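Local structure of N utilization substance protein B (3R2C) at residues Val55-Glu60 with Leu92-Ser97; Asp62-Lys67 with Ser128-Ala133; Trp72-Asp75 with Glu81-Ala84; Arg102-Ile107 with Phe122-Leu127. The protein binds RNA and probably acts in transcription antitermination of ribosomal RNA operons by recognising their boxA sequence. All blocks are in the same frame, centred on the assembly; numbering follows the deposited sequence. Where two conformers were deposited one is given.

Contact 1 (Val55-Glu60 with Leu92-Ser97); sequences VRHIEE and LIFLKS
His57 and Phe94 carry this contact. The tight part is their offset stack, with ring centroids 4.5 Å apart and planes at 22°. The rings are displaced, so His57 CG comes to 3.6 Å from Phe94 CD2, which sits over the centre of the imidazole. His57 CB lies over the same phenyl ring and makes a CH-pi contact, 4.0 Å from its centroid. In both residues CG is anti to the carbonyl carbon (chi1 -64° in His57), which turns the two rings toward each other between the backbones, where they overlap. With an alanine in place of His57, the stacked face of Phe94 would probably lose its flat partner and the phenyl ring would be freer to turn.

The solvent side begins with Glu60, which meets only the edge of the ring. Its extended chain comes in near the ring plane, and Glu60 OE1 is 3.5 Å from Phe94 CE2. The carboxylate stands almost upright to the ring. No direct hydrogen bond joins the segments. Water 1 gives only weak links, 3.4 Å from His57 NE2 and 3.3 Å from Phe94 O. Glu60 is exposed, and a bound PEG, probably from the crystallisation liquor, lies beside it.

Phe94 also touches Thr53 of helix 41-56 and Val89 of its own helix. His57 lies at the break between helices 41-56 and 58-66 and is the N-cap residue of the second. Phe94 ends helix 79-94. The arrangement is a surface aromatic stack that joins a helix-to-helix break to a helix C-terminus in the all-helical NusB fold.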
# COMPACT_ATOMS: atom_id res chain seq x y z
N VAL A 55 -7.84 -1.45 9.86
CA VAL A 55 -8.41 -0.10 9.91
C VAL A 55 -8.90 0.23 11.32
O VAL A 55 -8.63 1.30 11.87
CB VAL A 55 -9.59 0.04 8.93
CG1 VAL A 55 -10.43 1.29 9.29
CG2 VAL A 55 -9.09 0.10 7.50
N ARG A 56 -9.62 -0.71 11.92
CA ARG A 56 -10.19 -0.50 13.25
C ARG A 56 -9.12 -0.41 14.36
O ARG A 56 -9.37 0.18 15.41
CB ARG A 56 -11.21 -1.60 13.57
CG ARG A 56 -11.53 -1.74 15.05
CD ARG A 56 -12.53 -2.86 15.31
NE ARG A 56 -11.88 -4.05 15.84
CZ ARG A 56 -11.77 -5.21 15.18
NH1 ARG A 56 -12.27 -5.35 13.96
NH2 ARG A 56 -11.15 -6.23 15.76
N HIS A 57 -7.96 -1.00 14.13
CA HIS A 57 -6.87 -0.93 15.11
C HIS A 57 -5.67 -0.12 14.64
O HIS A 57 -4.56 -0.24 15.17
CB HIS A 57 -6.45 -2.35 15.45
CG HIS A 57 -7.52 -3.14 16.12
ND1 HIS A 57 -7.96 -2.86 17.40
CD2 HIS A 57 -8.27 -4.19 15.70
CE1 HIS A 57 -8.92 -3.71 17.73
NE2 HIS A 57 -9.12 -4.52 16.72
N ILE A 58 -5.88 0.76 13.67
CA ILE A 58 -4.76 1.40 12.99
C ILE A 58 -3.83 2.19 13.93
O ILE A 58 -2.61 2.16 13.77
CB ILE A 58 -5.24 2.28 11.82
CG1 ILE A 58 -4.07 2.69 10.92
CG2 ILE A 58 -6.00 3.50 12.35
CD1 ILE A 58 -3.35 1.51 10.27
N GLU A 59 -4.39 2.90 14.92
CA GLU A 59 -3.55 3.69 15.82
C GLU A 59 -2.66 2.80 16.68
O GLU A 59 -1.49 3.10 16.88
CB GLU A 59 -4.39 4.59 16.74
CG GLU A 59 -5.19 5.66 15.98
CD GLU A 59 -4.44 6.97 15.86
OE1 GLU A 59 -3.54 7.06 14.99
OE2 GLU A 59 -4.74 7.89 16.65
N GLU A 60 -3.21 1.71 17.21
CA GLU A 60 -2.41 0.81 18.03
C GLU A 60 -1.38 0.08 17.17
O GLU A 60 -0.26 -0.16 17.58
CB GLU A 60 -3.29 -0.21 18.76
CG GLU A 60 -2.52 -1.07 19.74
CD GLU A 60 -3.42 -1.96 20.59
OE1 GLU A 60 -4.66 -1.94 20.42
OE2 GLU A 60 -2.86 -2.69 21.44
N LEU A 92 -0.97 -11.15 12.58
CA LEU A 92 -0.19 -11.91 13.57
C LEU A 92 -0.70 -11.64 14.98
O LEU A 92 -0.74 -12.54 15.81
CB LEU A 92 1.29 -11.51 13.50
CG LEU A 92 2.01 -12.05 12.26
CD1 LEU A 92 3.41 -11.43 12.17
CD2 LEU A 92 2.08 -13.59 12.28
N ILE A 93 -1.10 -10.41 15.23
CA ILE A 93 -1.40 -10.00 16.59
C ILE A 93 -2.88 -9.86 16.83
O ILE A 93 -3.42 -10.47 17.75
CB ILE A 93 -0.68 -8.70 16.95
CG1 ILE A 93 0.83 -8.95 16.95
CG2 ILE A 93 -1.15 -8.18 18.31
CD1 ILE A 93 1.64 -7.88 17.63
N PHE A 94 -3.55 -9.08 16.00
CA PHE A 94 -4.94 -8.77 16.27
C PHE A 94 -5.86 -9.92 15.85
O PHE A 94 -6.93 -10.09 16.42
CB PHE A 94 -5.32 -7.42 15.66
CG PHE A 94 -4.70 -6.26 16.38
CD1 PHE A 94 -3.44 -5.80 16.05
CD2 PHE A 94 -5.37 -5.66 17.45
CE1 PHE A 94 -2.86 -4.74 16.74
CE2 PHE A 94 -4.81 -4.61 18.15
CZ PHE A 94 -3.55 -4.14 17.80
N LEU A 95 -5.43 -10.73 14.89
CA LEU A 95 -6.20 -11.92 14.55
C LEU A 95 -5.54 -13.19 15.12
O LEU A 95 -6.02 -14.29 14.90
CB LEU A 95 -6.39 -12.04 13.04
CG LEU A 95 -7.26 -10.95 12.40
CD1 LEU A 95 -7.29 -11.12 10.89
CD2 LEU A 95 -8.68 -10.95 12.98
N LYS A 96 -4.44 -13.02 15.85
CA LYS A 96 -3.75 -14.12 16.54
C LYS A 96 -3.54 -15.31 15.60
O LYS A 96 -4.00 -16.42 15.88
CB LYS A 96 -4.56 -14.57 17.77
CG LYS A 96 -4.89 -13.45 18.77
CD LYS A 96 -5.60 -13.99 20.01
CE LYS A 96 -6.12 -12.86 20.90
NZ LYS A 96 -6.47 -13.31 22.28
N SER A 97 -2.83 -15.07 14.50
CA SER A 97 -2.66 -16.09 13.48
C SER A 97 -2.07 -17.37 14.06
O SER A 97 -1.12 -17.33 14.84
CB SER A 97 -1.73 -15.60 12.36
OG SER A 97 -1.34 -16.69 11.53
O HOH W 1 -9.40 -7.90 16.90

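Contact 2 (Asp62-Lys67 with Ser128-Ala133); sequences DSIIEK and SAIYKA. With nucleotides of chain E.
Ile64 and Ile65 pack on Ile130, and these contacts across the two helices are wholly apolar. The Ile64 and Ile130 side chains cross at about a right angle, with Ile64 CG2 3.6 Å from Ile130 CG2. In each of these two residues the CG2 methyl is anti to the backbone N and is the branch that touches. Ile130 uses its other branch on Ile65, where Ile130 CD1 lies 3.9 Å from Ile65 CG1. One isoleucine thus reaches two consecutive residues of the facing helix. Val89 and Ile93 of helix 79-94 also press on Ile130, which is buried.

The hydrogen bonds lie elsewhere on helix 117-137, at the RNA. Ser128 OG bridges two bases of chain E. It accepts a nearly straight bond from U4 N3, 3.0 Å from Ser128 OG at 161°. It donates to C6 O2, 2.8 Å from Ser128 OG. One hydroxyl is thereby used in both directions. Lys132 NZ turns back in a weak bond to Ser128 O.

Close packing adds to this. The bent chain of Lys132 brings its CD to 3.3 Å from U4 O4. The edge of the Tyr131 ring also faces U4 O4.

Helix 117-137 thus has two working sides in the NusB helical fold: Ile130 packs it against helix 58-66, and Ser128 and Lys132 meet the RNA bases.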
# COMPACT_ATOMS: atom_id res chain seq x y z
N ASP A 62 0.13 1.20 14.46
CA ASP A 62 1.21 2.13 14.16
C ASP A 62 2.13 2.32 15.38
O ASP A 62 3.34 2.45 15.24
CB ASP A 62 0.61 3.48 13.70
CG ASP A 62 0.10 3.43 12.24
OD1 ASP A 62 0.16 2.34 11.62
OD2 ASP A 62 -0.36 4.47 11.71
N SER A 63 1.54 2.36 16.56
CA SER A 63 2.33 2.47 17.79
C SER A 63 3.20 1.24 18.02
O SER A 63 4.37 1.34 18.41
CB SER A 63 1.38 2.66 18.98
OG SER A 63 2.10 2.65 20.20
N ILE A 64 2.64 0.06 17.79
CA ILE A 64 3.40 -1.18 17.95
C ILE A 64 4.59 -1.19 17.00
O ILE A 64 5.69 -1.55 17.37
CB ILE A 64 2.51 -2.40 17.70
CG1 ILE A 64 1.56 -2.59 18.88
CG2 ILE A 64 3.38 -3.64 17.46
CD1 ILE A 64 0.39 -3.47 18.58
N ILE A 65 4.35 -0.79 15.76
CA ILE A 65 5.41 -0.71 14.77
C ILE A 65 6.48 0.30 15.21
O ILE A 65 7.67 -0.01 15.19
CB ILE A 65 4.84 -0.34 13.38
CG1 ILE A 65 4.01 -1.52 12.82
CG2 ILE A 65 5.95 0.05 12.41
CD1 ILE A 65 3.11 -1.12 11.64
N GLU A 66 6.05 1.48 15.63
CA GLU A 66 6.99 2.54 16.01
C GLU A 66 7.87 2.15 17.20
O GLU A 66 9.03 2.53 17.26
CB GLU A 66 6.25 3.85 16.30
CG GLU A 66 5.97 4.65 15.05
CD GLU A 66 5.40 6.04 15.34
OE1 GLU A 66 4.96 6.27 16.49
OE2 GLU A 66 5.39 6.89 14.43
N LYS A 67 7.31 1.39 18.14
CA LYS A 67 8.09 0.90 19.27
C LYS A 67 9.34 0.14 18.83
O LYS A 67 10.30 0.05 19.59
CB LYS A 67 7.22 0.02 20.17
CG LYS A 67 7.91 -0.42 21.45
CD LYS A 67 6.89 -0.89 22.48
CE LYS A 67 7.52 -1.06 23.86
NZ LYS A 67 6.52 -1.46 24.90
N SER A 128 9.60 -9.37 12.58
CA SER A 128 10.11 -10.43 13.44
C SER A 128 10.30 -9.96 14.88
O SER A 128 9.98 -10.68 15.82
CB SER A 128 11.44 -10.97 12.90
OG SER A 128 11.84 -12.09 13.66
N ALA A 129 10.85 -8.76 15.04
CA ALA A 129 11.01 -8.17 16.36
C ALA A 129 9.65 -7.91 17.02
O ALA A 129 9.47 -8.18 18.21
CB ALA A 129 11.80 -6.87 16.27
N ILE A 130 8.70 -7.39 16.25
CA ILE A 130 7.37 -7.13 16.77
C ILE A 130 6.77 -8.43 17.26
O ILE A 130 6.21 -8.50 18.35
CB ILE A 130 6.44 -6.53 15.68
CG1 ILE A 130 6.83 -5.08 15.37
CG2 ILE A 130 4.97 -6.59 16.13
CD1 ILE A 130 6.18 -4.54 14.09
N TYR A 131 6.90 -9.47 16.44
CA TYR A 131 6.30 -10.76 16.76
C TYR A 131 6.94 -11.40 17.99
O TYR A 131 6.26 -12.01 18.81
CB TYR A 131 6.40 -11.72 15.56
CG TYR A 131 5.55 -12.95 15.74
CD1 TYR A 131 4.19 -12.85 15.95
CD2 TYR A 131 6.12 -14.22 15.70
CE1 TYR A 131 3.40 -13.97 16.12
CE2 TYR A 131 5.34 -15.36 15.87
CZ TYR A 131 3.98 -15.22 16.07
OH TYR A 131 3.19 -16.34 16.24
N LYS A 132 8.25 -11.28 18.14
CA LYS A 132 8.90 -11.93 19.27
C LYS A 132 8.55 -11.22 20.57
O LYS A 132 8.42 -11.86 21.61
CB LYS A 132 10.42 -12.01 19.08
CG LYS A 132 10.88 -13.36 18.56
CD LYS A 132 10.71 -13.47 17.05
CE LYS A 132 12.06 -13.42 16.35
NZ LYS A 132 12.87 -12.23 16.72
N ALA A 133 8.39 -9.91 20.51
CA ALA A 133 7.99 -9.14 21.68
C ALA A 133 6.55 -9.48 22.08
O ALA A 133 6.24 -9.57 23.26
CB ALA A 133 8.14 -7.66 21.42
P U E 4 9.08 -20.55 9.34
OP1 U E 4 10.00 -21.36 8.50
OP2 U E 4 9.08 -20.75 10.80
O5' U E 4 9.28 -19.02 9.01
C5' U E 4 9.00 -18.51 7.72
C4' U E 4 9.62 -17.17 7.56
O4' U E 4 8.99 -16.24 8.47
C3' U E 4 11.09 -17.09 7.92
O3' U E 4 11.92 -17.54 6.86
C2' U E 4 11.27 -15.62 8.29
O2' U E 4 11.39 -14.82 7.12
C1' U E 4 9.93 -15.31 8.94
N1 U E 4 9.95 -15.38 10.42
C2 U E 4 10.64 -14.41 11.12
O2 U E 4 11.31 -13.54 10.59
N3 U E 4 10.56 -14.52 12.49
C4 U E 4 9.84 -15.44 13.21
O4 U E 4 9.87 -15.38 14.44
C5 U E 4 9.12 -16.39 12.42
C6 U E 4 9.19 -16.31 11.09
P C E 6 17.50 -12.56 6.04
OP1 C E 6 18.36 -11.68 5.23
OP2 C E 6 18.05 -13.83 6.54
O5' C E 6 16.88 -11.74 7.27
C5' C E 6 16.34 -10.43 7.09
C4' C E 6 16.00 -9.79 8.41
O4' C E 6 15.03 -10.62 9.11
C3' C E 6 17.18 -9.64 9.38
O3' C E 6 16.93 -8.55 10.26
C2' C E 6 17.11 -10.95 10.16
O2' C E 6 17.78 -10.93 11.40
C1' C E 6 15.60 -11.10 10.32
N1 C E 6 15.13 -12.49 10.52
C2 C E 6 14.57 -12.86 11.75
O2 C E 6 14.50 -12.01 12.64
N3 C E 6 14.12 -14.12 11.93
C4 C E 6 14.22 -15.00 10.93
N4 C E 6 13.76 -16.23 11.14
C5 C E 6 14.79 -14.66 9.68
C6 C E 6 15.23 -13.40 9.52

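Contact 3 (Trp72-Asp75 with Glu81-Ala84); sequences WSID and ERNA. With nucleotides of chain E.
Ile74 and Arg82 join the connection between helices 58-66 and 79-94 to the early part of the second helix. Residues 74-75 begin a short 3-10 segment, and the chain turns there before helix 79-94.

The central bond runs from Arg82 NH1 to Ile74 O, 3.0 Å with an N-H...O angle of 146°. The oxygen lies close to the guanidinium plane, at its edge, while the donor is tilted 19° from the carbonyl plane. A bend at chi3 (54°) turns the head of Arg82 to this carbonyl. The aliphatic part of the chain is used too. Ile74 CG1 packs 3.9 Å from Arg82 CD, and Ile74 CD1 is 4.0 Å from Arg82 CG. Water 2 makes a second, looser link: it donates to Asp75 O at 2.9 Å and accepts a weak bond from Arg82 NH2.

The strongest partner of Arg82 is outside the pair. Its NE forms a salt bridge with Asp19, NH1 also bonds Leu77 O, and Tyr79 adds a cation-pi contact. The buried guanidinium is therefore gripped from several directions, which would be expected to fix its rotation. In the loop itself, Ser73 OG bonds Asp75 OD1 at 2.6 Å, from above the carboxylate plane.

Glu81, the residue before Arg82, meets the RNA. U8 N3 of chain E donates an almost straight bond to Glu81 OE2, 2.7 Å long. A polar side chain of another protein chain bonds the same oxygen. Here a buried arginine fastens a loop to its helix, directly beside a site where RNA and a partner protein meet.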
# COMPACT_ATOMS: atom_id res chain seq x y z
N TRP A 72 12.52 6.30 14.89
CA TRP A 72 11.96 6.88 13.68
C TRP A 72 10.43 7.00 13.80
O TRP A 72 9.78 6.21 14.49
CB TRP A 72 12.44 6.11 12.44
CG TRP A 72 13.97 6.02 12.35
CD1 TRP A 72 14.78 5.13 13.01
CD2 TRP A 72 14.86 6.83 11.56
NE1 TRP A 72 16.10 5.34 12.69
CE2 TRP A 72 16.18 6.38 11.80
CE3 TRP A 72 14.68 7.90 10.67
CZ2 TRP A 72 17.30 6.95 11.19
CZ3 TRP A 72 15.79 8.47 10.07
CH2 TRP A 72 17.09 8.00 10.33
N SER A 73 9.87 7.99 13.12
CA SER A 73 8.42 8.09 13.02
C SER A 73 7.99 7.17 11.85
O SER A 73 8.78 6.88 10.93
CB SER A 73 7.95 9.55 12.84
OG SER A 73 8.68 10.25 11.85
N ILE A 74 6.76 6.67 11.90
CA ILE A 74 6.32 5.68 10.92
C ILE A 74 6.17 6.31 9.53
O ILE A 74 6.20 5.61 8.52
CB ILE A 74 5.01 5.00 11.35
CG1 ILE A 74 4.86 3.64 10.65
CG2 ILE A 74 3.82 5.92 11.08
CD1 ILE A 74 3.64 2.83 11.12
N ASP A 75 6.05 7.64 9.46
CA ASP A 75 6.03 8.30 8.16
C ASP A 75 7.36 8.19 7.39
O ASP A 75 7.41 8.48 6.20
CB ASP A 75 5.58 9.77 8.28
CG ASP A 75 6.45 10.58 9.25
OD1 ASP A 75 7.63 10.25 9.47
OD2 ASP A 75 5.93 11.59 9.77
N GLU A 81 6.33 -0.57 2.52
CA GLU A 81 6.78 -1.16 3.78
C GLU A 81 5.79 -0.88 4.93
O GLU A 81 5.48 -1.76 5.72
CB GLU A 81 8.16 -0.62 4.16
CG GLU A 81 9.26 -1.01 3.19
CD GLU A 81 9.48 -0.00 2.07
OE1 GLU A 81 8.50 0.55 1.52
OE2 GLU A 81 10.65 0.24 1.73
N ARG A 82 5.29 0.35 5.00
CA ARG A 82 4.44 0.72 6.13
C ARG A 82 3.13 -0.07 6.07
O ARG A 82 2.66 -0.56 7.07
CB ARG A 82 4.18 2.23 6.16
CG ARG A 82 3.08 2.69 7.13
CD ARG A 82 3.02 4.24 7.23
NE ARG A 82 2.88 4.84 5.91
CZ ARG A 82 3.86 5.45 5.24
NH1 ARG A 82 5.06 5.61 5.78
NH2 ARG A 82 3.62 5.92 4.02
N ASN A 83 2.57 -0.23 4.89
CA ASN A 83 1.30 -0.94 4.79
C ASN A 83 1.42 -2.46 4.83
O ASN A 83 0.52 -3.15 5.32
CB ASN A 83 0.52 -0.39 3.60
CG ASN A 83 0.12 1.04 3.84
OD1 ASN A 83 -0.70 1.29 4.70
ND2 ASN A 83 0.73 1.99 3.14
N ALA A 84 2.56 -2.98 4.39
CA ALA A 84 2.82 -4.40 4.55
C ALA A 84 3.00 -4.73 6.03
O ALA A 84 2.55 -5.78 6.49
CB ALA A 84 4.04 -4.83 3.73
P U E 8 18.65 -0.91 8.66
OP1 U E 8 19.91 -1.67 8.90
OP2 U E 8 18.38 0.31 9.46
O5' U E 8 18.48 -0.60 7.11
C5' U E 8 18.27 -1.65 6.18
C4' U E 8 17.89 -1.12 4.82
O4' U E 8 16.44 -1.04 4.69
C3' U E 8 18.43 0.28 4.48
O3' U E 8 18.85 0.31 3.12
C2' U E 8 17.18 1.15 4.63
O2' U E 8 17.22 2.36 3.89
C1' U E 8 16.13 0.20 4.10
N1 U E 8 14.73 0.59 4.41
C2 U E 8 13.82 0.25 3.41
O2 U E 8 14.13 -0.37 2.40
N3 U E 8 12.54 0.65 3.66
C4 U E 8 12.08 1.34 4.76
O4 U E 8 10.88 1.62 4.82
C5 U E 8 13.07 1.68 5.73
C6 U E 8 14.34 1.31 5.52
O HOH W 2 5.35 8.29 4.11

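Contact 4 (Arg102-Ile107 with Phe122-Leu127); sequences RVFIDI and FVNGVL. With nucleotides of chain E.
Phe104 packs between Leu127 and the RNA. Leu127 CD2 makes a CH-pi contact over one face, 4.1 Å from the Phe104 centroid. U4 of chain E covers the opposite face, with U4 N1 3.6 Å above the centre of the Phe104 ring. Asn124 crosses Phe104 at about a right angle and brings OD1 to 3.6 Å from Phe104 CD2. About one turn along each helix, Ile107 CG2 meets Val123 CG1 at 4.0 Å.

The amide of Asn124 grips U4 twice. Asn124 OD1 accepts from U4 O2' at 2.7 Å, and Asn124 ND2 donates to U4 O2 at 3.0 Å. The same nucleotide thus lies over the Phe104 face and is hydrogen-bonded by Asn124.

Further along helix 100-114, Asp106 takes G1 N1 and N2 of chain E with its two oxygens; Asp106 OD1 is 2.8 Å from G1 N2. Lys5 and Arg8 form salt bridges with this carboxylate. The extended chain of Arg102 slips its guanidinium between bases, with G1 C8 over one face and C3 C5 over the other. Were a serine in place of Arg102, G1 and C3 would probably lose the flat group between them and Glu99 its salt-bridge mate.

The helix segments run nearly antiparallel, at 152°, with axes 10.5 Å apart. Helix 79-94 lies against both: Leu92 touches Phe104 and Val103, and Glu81 touches Val123.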
# COMPACT_ATOMS: atom_id res chain seq x y z
N ARG A 102 3.52 -18.51 7.63
CA ARG A 102 2.93 -18.26 6.32
C ARG A 102 2.57 -16.80 6.16
O ARG A 102 2.64 -16.27 5.06
CB ARG A 102 1.68 -19.11 6.12
CG ARG A 102 2.01 -20.54 5.75
CD ARG A 102 0.77 -21.40 5.81
NE ARG A 102 1.08 -22.78 5.47
CZ ARG A 102 0.29 -23.81 5.75
NH1 ARG A 102 -0.85 -23.61 6.40
NH2 ARG A 102 0.65 -25.03 5.40
N VAL A 103 2.19 -16.16 7.25
CA VAL A 103 1.94 -14.72 7.20
C VAL A 103 3.22 -13.99 6.79
O VAL A 103 3.19 -13.15 5.90
CB VAL A 103 1.44 -14.19 8.56
CG1 VAL A 103 1.31 -12.67 8.51
CG2 VAL A 103 0.10 -14.83 8.90
N PHE A 104 4.33 -14.33 7.44
CA PHE A 104 5.61 -13.70 7.14
C PHE A 104 5.97 -13.90 5.68
O PHE A 104 6.40 -12.97 5.00
CB PHE A 104 6.74 -14.31 8.00
CG PHE A 104 6.97 -13.60 9.33
CD1 PHE A 104 6.33 -14.03 10.48
CD2 PHE A 104 7.88 -12.55 9.43
CE1 PHE A 104 6.55 -13.40 11.70
CE2 PHE A 104 8.11 -11.92 10.65
CZ PHE A 104 7.45 -12.35 11.78
N ILE A 105 5.83 -15.13 5.20
CA ILE A 105 6.23 -15.44 3.84
C ILE A 105 5.45 -14.58 2.85
O ILE A 105 6.04 -13.97 1.96
CB ILE A 105 6.05 -16.93 3.53
CG1 ILE A 105 7.20 -17.73 4.12
CG2 ILE A 105 5.98 -17.16 2.01
CD1 ILE A 105 6.91 -19.20 4.26
N ASP A 106 4.12 -14.52 2.99
CA ASP A 106 3.31 -13.73 2.07
C ASP A 106 3.54 -12.21 2.19
O ASP A 106 3.52 -11.50 1.19
CB ASP A 106 1.83 -14.07 2.24
CG ASP A 106 1.49 -15.46 1.68
OD1 ASP A 106 2.29 -15.98 0.86
OD2 ASP A 106 0.44 -16.02 2.05
N ILE A 107 3.79 -11.72 3.41
CA ILE A 107 4.01 -10.27 3.60
C ILE A 107 5.30 -9.85 2.90
O ILE A 107 5.32 -8.87 2.18
CB ILE A 107 4.11 -9.86 5.09
CG1 ILE A 107 2.78 -10.04 5.82
CG2 ILE A 107 4.57 -8.41 5.22
CD1 ILE A 107 1.63 -9.28 5.22
N PHE A 122 14.14 -5.41 5.50
CA PHE A 122 13.76 -4.45 6.53
C PHE A 122 12.41 -4.84 7.13
O PHE A 122 12.28 -4.93 8.34
CB PHE A 122 13.71 -3.04 5.95
CG PHE A 122 13.26 -2.02 6.92
CD1 PHE A 122 14.16 -1.44 7.80
CD2 PHE A 122 11.93 -1.63 6.98
CE1 PHE A 122 13.74 -0.48 8.71
CE2 PHE A 122 11.51 -0.69 7.89
CZ PHE A 122 12.41 -0.11 8.75
N VAL A 123 11.42 -5.11 6.28
CA VAL A 123 10.10 -5.49 6.77
C VAL A 123 10.17 -6.81 7.56
O VAL A 123 9.54 -6.94 8.60
CB VAL A 123 9.07 -5.63 5.63
CG1 VAL A 123 7.80 -6.30 6.15
CG2 VAL A 123 8.77 -4.25 5.01
N ASN A 124 10.92 -7.78 7.06
CA ASN A 124 11.03 -9.04 7.79
C ASN A 124 11.66 -8.79 9.15
O ASN A 124 11.18 -9.29 10.16
CB ASN A 124 11.83 -10.09 7.02
CG ASN A 124 11.66 -11.49 7.58
OD1 ASN A 124 10.71 -12.18 7.25
ND2 ASN A 124 12.56 -11.90 8.46
N GLY A 125 12.71 -7.97 9.17
CA GLY A 125 13.44 -7.68 10.39
C GLY A 125 12.58 -6.97 11.42
O GLY A 125 12.58 -7.35 12.59
N VAL A 126 11.85 -5.94 11.01
CA VAL A 126 10.93 -5.27 11.93
C VAL A 126 9.79 -6.19 12.40
O VAL A 126 9.51 -6.28 13.59
CB VAL A 126 10.32 -3.99 11.30
CG1 VAL A 126 9.28 -3.37 12.24
CG2 VAL A 126 11.42 -2.97 10.97
N LEU A 127 9.13 -6.87 11.47
CA LEU A 127 7.99 -7.70 11.83
C LEU A 127 8.40 -8.84 12.77
O LEU A 127 7.62 -9.24 13.64
CB LEU A 127 7.32 -8.29 10.58
CG LEU A 127 5.93 -8.91 10.84
CD1 LEU A 127 4.96 -7.87 11.43
CD2 LEU A 127 5.34 -9.50 9.55
O5' G E 1 -1.16 -26.08 0.15
C5' G E 1 -0.50 -25.78 -1.08
C4' G E 1 0.81 -25.07 -0.84
O4' G E 1 0.54 -23.75 -0.29
C3' G E 1 1.74 -25.74 0.17
O3' G E 1 3.07 -25.35 -0.16
C2' G E 1 1.30 -25.07 1.47
O2' G E 1 2.22 -25.16 2.54
C1' G E 1 1.12 -23.63 0.99
N9 G E 1 0.24 -22.80 1.81
C8 G E 1 -0.87 -23.07 2.58
N7 G E 1 -1.38 -21.98 3.12
C5 G E 1 -0.56 -20.95 2.67
C6 G E 1 -0.56 -19.54 2.90
O6 G E 1 -1.34 -18.90 3.59
N1 G E 1 0.46 -18.88 2.23
C2 G E 1 1.40 -19.50 1.45
N2 G E 1 2.34 -18.75 0.87
N3 G E 1 1.42 -20.80 1.23
C4 G E 1 0.43 -21.45 1.87
P U E 4 9.08 -20.55 9.34
OP1 U E 4 10.00 -21.36 8.50
OP2 U E 4 9.08 -20.75 10.80
O5' U E 4 9.28 -19.02 9.01
C5' U E 4 9.00 -18.51 7.72
C4' U E 4 9.62 -17.17 7.56
O4' U E 4 8.99 -16.24 8.47
C3' U E 4 11.09 -17.09 7.92
O3' U E 4 11.92 -17.54 6.86
C2' U E 4 11.27 -15.62 8.29
O2' U E 4 11.39 -14.82 7.12
C1' U E 4 9.93 -15.31 8.94
N1 U E 4 9.95 -15.38 10.42
C2 U E 4 10.64 -14.41 11.12
O2 U E 4 11.31 -13.54 10.59
N3 U E 4 10.56 -14.52 12.49
C4 U E 4 9.84 -15.44 13.21
O4 U E 4 9.87 -15.38 14.44
C5 U E 4 9.12 -16.39 12.42
C6 U E 4 9.19 -16.31 11.09
P C E 3 6.38 -24.55 4.51
OP1 C E 3 6.62 -25.95 4.91
OP2 C E 3 5.06 -24.18 3.92
O5' C E 3 6.70 -23.58 5.72
C5' C E 3 6.70 -22.18 5.53
C4' C E 3 6.46 -21.45 6.82
O4' C E 3 5.07 -21.63 7.22
C3' C E 3 7.30 -21.94 8.00
O3' C E 3 7.60 -20.82 8.83
C2' C E 3 6.34 -22.87 8.72
O2' C E 3 6.63 -23.07 10.09
C1' C E 3 5.02 -22.14 8.53
N1 C E 3 3.82 -22.99 8.67
C2 C E 3 2.81 -22.55 9.53
O2 C E 3 2.94 -21.48 10.13
N3 C E 3 1.70 -23.32 9.68
C4 C E 3 1.59 -24.47 9.01
N4 C E 3 0.47 -25.18 9.20
C5 C E 3 2.61 -24.94 8.13
C6 C E 3 3.70 -24.17 7.99

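Overall arrangement
Contacts 2 and 4 are buried, contact 3 is partly so, and contact 1 lies at the surface. Contacts 1 and 2 share helix 58-66, and Phe94 touches Ile64 between them. Contacts 1 and 3 share helix 79-94; contacts 2 and 4 share helix 117-137, where Phe104 reaches Ser128 and Tyr131. The chemistry follows the place. Contact 1 is aromatic with weak water links, contact 2 is aliphatic, contact 3 rests on a charged side chain and backbone carbonyl, and contact 4 is apolar beside polar groups for RNA. Contacts 2, 3 and 4 each bind nucleotides of chain E. Glu66, bonding Ile74 N, ties contact 2 to contact 3.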